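Local coordinates for coenzyme F420-dependent N(5),N(10)-methenyltetrahydromethanopterin reductase-related protein (Desulfurobacterium thermolithotrophum DSM 11699, PDB 6HUZ) that acts as a bacterial paralog of [Fe]-hydrogenase that carries the iron-guanylylpyridinol cofactor and uses tetrahydrofolate derivatives as substrates, at the interface of chains A and B. Numbering follows the deposited sequence. Chains: chain A/B, Coenzyme F420-dependent N(5),N(10)-methenyltetrahydromethanopterin reductase-related protein.

Contact 1: the interface of chains A and B. Residues chain A 255-256, 301, 304; chain B 221, 232, 236, 239.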
ATOM      1  N   LEU A 255       9.673  -4.143   8.806  1.00 28.37           N
ATOM      2  CA  LEU A 255      10.400  -3.985   7.539  1.00 29.49           C
ATOM      3  C   LEU A 255      11.297  -5.174   7.230  1.00 31.77           C
ATOM      4  O   LEU A 255      11.521  -5.506   6.070  1.00 30.85           O
ATOM      5  CB  LEU A 255      11.282  -2.721   7.629  1.00 29.22           C
ATOM      6  CG  LEU A 255      10.572  -1.395   7.338  1.00 32.25           C
ATOM      7  CD1 LEU A 255      11.442  -0.218   7.803  1.00 31.21           C
ATOM      8  CD2 LEU A 255      10.218  -1.292   5.858  1.00 35.48           C
ATOM      9  N   GLU A 256      11.844  -5.792   8.263  1.00 27.63           N
ATOM     10  CA  GLU A 256      12.719  -6.929   8.060  1.00 30.30           C
ATOM     11  C   GLU A 256      11.915  -8.090   7.484  1.00 27.84           C
ATOM     12  O   GLU A 256      12.417  -8.784   6.644  1.00 26.69           O
ATOM     13  CB  GLU A 256      13.465  -7.307   9.356  1.00 31.19           C
ATOM     14  CG  GLU A 256      12.622  -7.923  10.465  1.00 47.52           C
ATOM     15  CD  GLU A 256      12.023  -6.938  11.462  1.00 55.66           C
ATOM     16  OE1 GLU A 256      11.697  -5.799  11.062  1.00 34.53           O
ATOM     17  OE2 GLU A 256      11.874  -7.308  12.648  1.00 59.90           O
ATOM     18  N   LEU A 301      19.008  -3.493   7.787  1.00 35.11           N
ATOM     19  CA  LEU A 301      17.737  -4.174   7.544  1.00 34.26           C
ATOM     20  C   LEU A 301      17.943  -5.513   6.879  1.00 39.72           C
ATOM     21  O   LEU A 301      17.225  -6.471   7.193  1.00 36.97           O
ATOM     22  CB  LEU A 301      16.821  -3.314   6.680  1.00 33.24           C
ATOM     23  CG  LEU A 301      16.239  -2.063   7.348  1.00 37.13           C
ATOM     24  CD1 LEU A 301      15.225  -1.369   6.406  1.00 37.23           C
ATOM     25  CD2 LEU A 301      15.542  -2.398   8.663  1.00 35.49           C
ATOM     26  N   GLU A 304      18.749  -7.939   9.511  1.00 41.95           N
ATOM     27  CA  GLU A 304      17.570  -8.376  10.275  1.00 40.13           C
ATOM     28  C   GLU A 304      16.766  -9.378   9.408  1.00 41.22           C
ATOM     29  O   GLU A 304      16.313 -10.409   9.907  1.00 40.99           O
ATOM     30  CB  GLU A 304      16.665  -7.177  10.632  1.00 39.33           C
ATOM     31  CG  GLU A 304      17.285  -6.150  11.556  1.00 43.19           C
ATOM     32  CD  GLU A 304      16.364  -4.983  11.876  1.00 65.22           C
ATOM     33  OE1 GLU A 304      15.151  -5.104  11.605  1.00 47.46           O
ATOM     34  OE2 GLU A 304      16.842  -3.949  12.399  1.00 51.77           O
TER
ATOM     35  N   TYR B 221      12.239   5.275   4.721  1.00 25.89           N
ATOM     36  CA  TYR B 221      12.923   4.762   5.903  1.00 25.90           C
ATOM     37  C   TYR B 221      14.319   5.416   6.002  1.00 30.48           C
ATOM     38  O   TYR B 221      14.735   5.824   7.092  1.00 28.87           O
ATOM     39  CB  TYR B 221      13.062   3.220   5.788  1.00 26.58           C
ATOM     40  CG  TYR B 221      14.123   2.647   6.685  1.00 29.18           C
ATOM     41  CD1 TYR B 221      13.837   2.294   7.993  1.00 31.31           C
ATOM     42  CD2 TYR B 221      15.420   2.458   6.229  1.00 30.87           C
ATOM     43  CE1 TYR B 221      14.811   1.774   8.831  1.00 33.37           C
ATOM     44  CE2 TYR B 221      16.406   1.945   7.061  1.00 32.19           C
ATOM     45  CZ  TYR B 221      16.099   1.613   8.367  1.00 36.54           C
ATOM     46  OH  TYR B 221      17.047   1.091   9.208  1.00 39.14           O
ATOM     47  N   ARG B 232      12.043   4.034  14.681  1.00 30.59           N
ATOM     48  CA  ARG B 232      11.705   2.966  13.720  1.00 31.31           C
ATOM     49  C   ARG B 232      10.222   2.667  13.799  1.00 32.38           C
ATOM     50  O   ARG B 232       9.549   2.521  12.776  1.00 32.93           O
ATOM     51  CB  ARG B 232      12.493   1.691  14.069  1.00 33.76           C
ATOM     52  CG  ARG B 232      12.119   0.473  13.226  1.00 37.13           C
ATOM     53  CD  ARG B 232      12.881   0.350  11.933  1.00 36.95           C
ATOM     54  NE  ARG B 232      12.686  -1.006  11.404  1.00 33.35           N
ATOM     55  CZ  ARG B 232      13.484  -2.030  11.658  1.00 44.01           C
ATOM     56  NH1 ARG B 232      13.210  -3.230  11.163  1.00 41.00           N
ATOM     57  NH2 ARG B 232      14.567  -1.866  12.412  1.00 39.49           N
ATOM     58  N   GLU B 236       7.720   2.714  10.615  1.00 28.39           N
ATOM     59  CA  GLU B 236       6.962   1.546  10.148  1.00 26.46           C
ATOM     60  C   GLU B 236       5.476   1.790  10.216  1.00 27.84           C
ATOM     61  O   GLU B 236       4.766   1.284   9.367  1.00 26.44           O
ATOM     62  CB  GLU B 236       7.324   0.284  10.942  1.00 27.18           C
ATOM     63  CG  GLU B 236       8.744  -0.154  10.666  1.00 25.96           C
ATOM     64  CD  GLU B 236       9.086  -1.534  11.175  1.00 37.63           C
ATOM     65  OE1 GLU B 236       8.295  -2.114  11.956  1.00 33.40           O
ATOM     66  OE2 GLU B 236      10.168  -2.032  10.795  1.00 34.62           O
ATOM     67  N   ILE B 239       4.607   3.901   7.109  1.00 20.79           N
ATOM     68  CA  ILE B 239       4.603   3.073   5.866  1.00 19.74           C
ATOM     69  C   ILE B 239       3.319   2.230   5.828  1.00 23.89           C
ATOM     70  O   ILE B 239       2.606   2.261   4.844  1.00 23.59           O
ATOM     71  CB  ILE B 239       5.840   2.133   5.820  1.00 21.47           C
ATOM     72  CG1 ILE B 239       7.129   2.968   5.669  1.00 23.49           C
ATOM     73  CG2 ILE B 239       5.725   1.071   4.656  1.00 21.62           C
ATOM     74  CD1 ILE B 239       8.337   2.242   6.080  1.00 27.89           C
TER
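A:Leu255 and A:Leu301 close on B:Tyr221 from two helices of chain A, forming the apolar centre of a helix-packed interface between two [Fe]-hydrogenase-type subunits. CD1 of A:Leu301 sits over one face of the phenol ring, 3.7 Å from its centroid, in a CH-pi contact displaced toward the rim. A:Leu255 works with both branches: its CD1 meets CD1 of B:Tyr221 at 3.5 Å, whereas CD2 turns to the CD1 methyl of B:Ile239. The remaining methyl of A:Leu301, CD2, lies over one face of the B:Arg232 guanidinium, toward its rim, so a single leucine spans the step from aromatic to charged surface.

Outward from here B:Arg232 takes over. Its chain leaves the helix with CG opposite the backbone N (chi1 174°) and then bends at chi2, which swings the guanidinium across to chain A. There it grips the carboxylate of A:Glu304 end-on, the two planes nearly coplanar: NH1 gives a hydrogen bond to OE1 at 2.7 Å, and NH2 gives another to the syn lone pair of OE2 at 3.1 Å. The same NH1 forms a salt bridge with A:Glu256 OE1 at 3.0 Å, although its N-H does not point there. The guanidinium probably offsets the like charges of A:Glu256 and B:Glu236, whose OE1 and OE2 lie 4.1 Å apart.

B:Glu236, one helical turn on, fixes the arginine from its own chain by accepting a hydrogen bond from NE. Its OE2 also accepts the backbone N-H of A:Leu255 at 2.9 Å, nearly straight at 170°, and the two donors reach that oxygen from opposite faces of the carboxylate plane.

Contact 2: the interface of chains A and B. Residues chain A 343-344, 347; chain B 237, 319.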
ATOM      1  N   SER A 343      -3.898   0.086  17.110  1.00 60.58           N
ATOM      2  CA  SER A 343      -3.029   0.375  15.959  1.00 57.97           C
ATOM      3  C   SER A 343      -2.182   1.629  16.156  1.00 65.66           C
ATOM      4  O   SER A 343      -0.962   1.574  16.041  1.00 65.38           O
ATOM      5  CB  SER A 343      -3.865   0.572  14.695  1.00 52.91           C
ATOM      6  OG  SER A 343      -3.027   0.900  13.597  1.00 44.85           O
ATOM      7  N   TRP A 344      -2.839   2.766  16.415  1.00 65.53           N
ATOM      8  CA  TRP A 344      -2.163   4.047  16.610  1.00 66.10           C
ATOM      9  C   TRP A 344      -1.200   4.052  17.781  1.00 73.08           C
ATOM     10  O   TRP A 344      -0.240   4.821  17.760  1.00 74.83           O
ATOM     11  CB  TRP A 344      -3.182   5.164  16.751  1.00 64.89           C
ATOM     12  CG  TRP A 344      -3.496   5.783  15.428  1.00 64.93           C
ATOM     13  CD1 TRP A 344      -4.480   5.414  14.556  1.00 66.74           C
ATOM     14  CD2 TRP A 344      -2.770   6.845  14.794  1.00 64.46           C
ATOM     15  NE1 TRP A 344      -4.435   6.204  13.432  1.00 64.67           N
ATOM     16  CE2 TRP A 344      -3.395   7.097  13.552  1.00 66.76           C
ATOM     17  CE3 TRP A 344      -1.649   7.612  15.158  1.00 66.16           C
ATOM     18  CZ2 TRP A 344      -2.930   8.082  12.669  1.00 65.23           C
ATOM     19  CZ3 TRP A 344      -1.203   8.599  14.292  1.00 67.38           C
ATOM     20  CH2 TRP A 344      -1.833   8.819  13.060  1.00 67.29           C
ATOM     21  N   PHE A 347       2.431   3.778  17.007  1.00 52.55           N
ATOM     22  CA  PHE A 347       3.140   4.972  16.562  1.00 50.53           C
ATOM     23  C   PHE A 347       3.899   5.522  17.790  1.00 93.69           C
ATOM     24  O   PHE A 347       4.111   6.720  17.946  1.00 52.51           O
ATOM     25  CB  PHE A 347       2.139   6.007  16.006  1.00 51.10           C
ATOM     26  CG  PHE A 347       2.724   7.165  15.224  1.00 50.43           C
ATOM     27  CD1 PHE A 347       3.684   6.952  14.249  1.00 47.14           C
ATOM     28  CD2 PHE A 347       2.259   8.460  15.417  1.00 53.07           C
ATOM     29  CE1 PHE A 347       4.196   8.007  13.502  1.00 44.79           C
ATOM     30  CE2 PHE A 347       2.779   9.520  14.674  1.00 54.52           C
ATOM     31  CZ  PHE A 347       3.743   9.284  13.724  1.00 50.71           C
TER
ATOM     32  N   PHE B 237       5.004   2.536  11.227  1.00 22.65           N
ATOM     33  CA  PHE B 237       3.580   2.849  11.349  1.00 24.58           C
ATOM     34  C   PHE B 237       3.187   3.704  10.116  1.00 28.28           C
ATOM     35  O   PHE B 237       2.195   3.419   9.470  1.00 25.56           O
ATOM     36  CB  PHE B 237       3.286   3.671  12.639  1.00 26.84           C
ATOM     37  CG  PHE B 237       1.851   4.138  12.639  1.00 28.31           C
ATOM     38  CD1 PHE B 237       0.834   3.296  13.058  1.00 32.03           C
ATOM     39  CD2 PHE B 237       1.511   5.400  12.158  1.00 30.11           C
ATOM     40  CE1 PHE B 237      -0.497   3.708  12.992  1.00 34.55           C
ATOM     41  CE2 PHE B 237       0.183   5.810  12.106  1.00 31.34           C
ATOM     42  CZ  PHE B 237      -0.809   4.960  12.523  1.00 30.51           C
ATOM     43  N   PRO B 319      -5.800  -1.907   9.990  1.00 28.52           N
ATOM     44  CA  PRO B 319      -4.774  -2.880   9.587  1.00 26.31           C
ATOM     45  C   PRO B 319      -5.300  -4.291   9.363  1.00 27.74           C
ATOM     46  O   PRO B 319      -5.672  -4.989  10.304  1.00 31.43           O
ATOM     47  CB  PRO B 319      -3.746  -2.815  10.735  1.00 29.47           C
ATOM     48  CG  PRO B 319      -4.126  -1.647  11.552  1.00 38.42           C
ATOM     49  CD  PRO B 319      -5.596  -1.479  11.387  1.00 34.49           C
TER
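The phenyl ring of B:Phe237 enters a corner made by A:Trp344 and A:Phe347, an aromatic cluster at the subunit interface of this [Fe]-hydrogenase paralog. Its leading atom, CZ, stands 3.4 Å above the indole plane and over the centre of the ring system, with the two side chains crossing at about a right angle. The contact is thus made by the far end of the phenyl against an indole face, and CZ is 3.5 Å from both CD2 and CE2, the fused atoms of the tryptophan. CE2 of the phenyl reaches on toward CH2 and CZ3 at the benzo end.

One face of the phenyl receives A:Phe347, whose CB lies above it toward the rim. The ring of A:Phe347 follows with its CD1 corner, which comes to 3.4 Å from CD2 of B:Phe237 and also touches the CB of that residue. At the edge of the phenyl, in its plane, lies the hydroxyl OG of A:Ser343, 3.8 Å from CE1; the backbone O of the same serine is equally near that carbon. With a face, an edge and the far end all met by chain A, these contacts probably restrict tilting of the phenyl. An alanine in place of A:Trp344 would remove the indole under CZ and is likely to open a gap at the end of B:Phe237, letting its ring shift.

The first torsion of B:Phe237, chi1 172°, turns CG away from the backbone N and carries the ring out toward the end of A helix 333-345 and the segment that follows. With OG of A:Ser343 anti to the backbone N (chi1 178°), the hydroxyl is directed to the phenyl edge and to B:Pro319, where it packs against CG at 3.4 Å. The serine CB faces CG of B:Pro319 from 3.9 Å.

Contact 1 and contact 2 lie about 14 Å apart, measured between the centres of their C-alpha atoms, and are joined by helix 232-262 of chain B. Consecutive residues of that helix, B:Glu236 and B:Phe237, serve different patches, so neighbouring surfaces of one rod meet separate parts of chain A. Contact 1 meets chain A through helices 232-262 and 299-306, contact 2 through helix 333-345 and A:Phe347 beyond it. Because the interface is two-fold symmetric, both patches recur with the chains exchanged. Such intertwining suggests a stable dimer, consistent with the helical dimerisation region of the [Fe]-hydrogenase family.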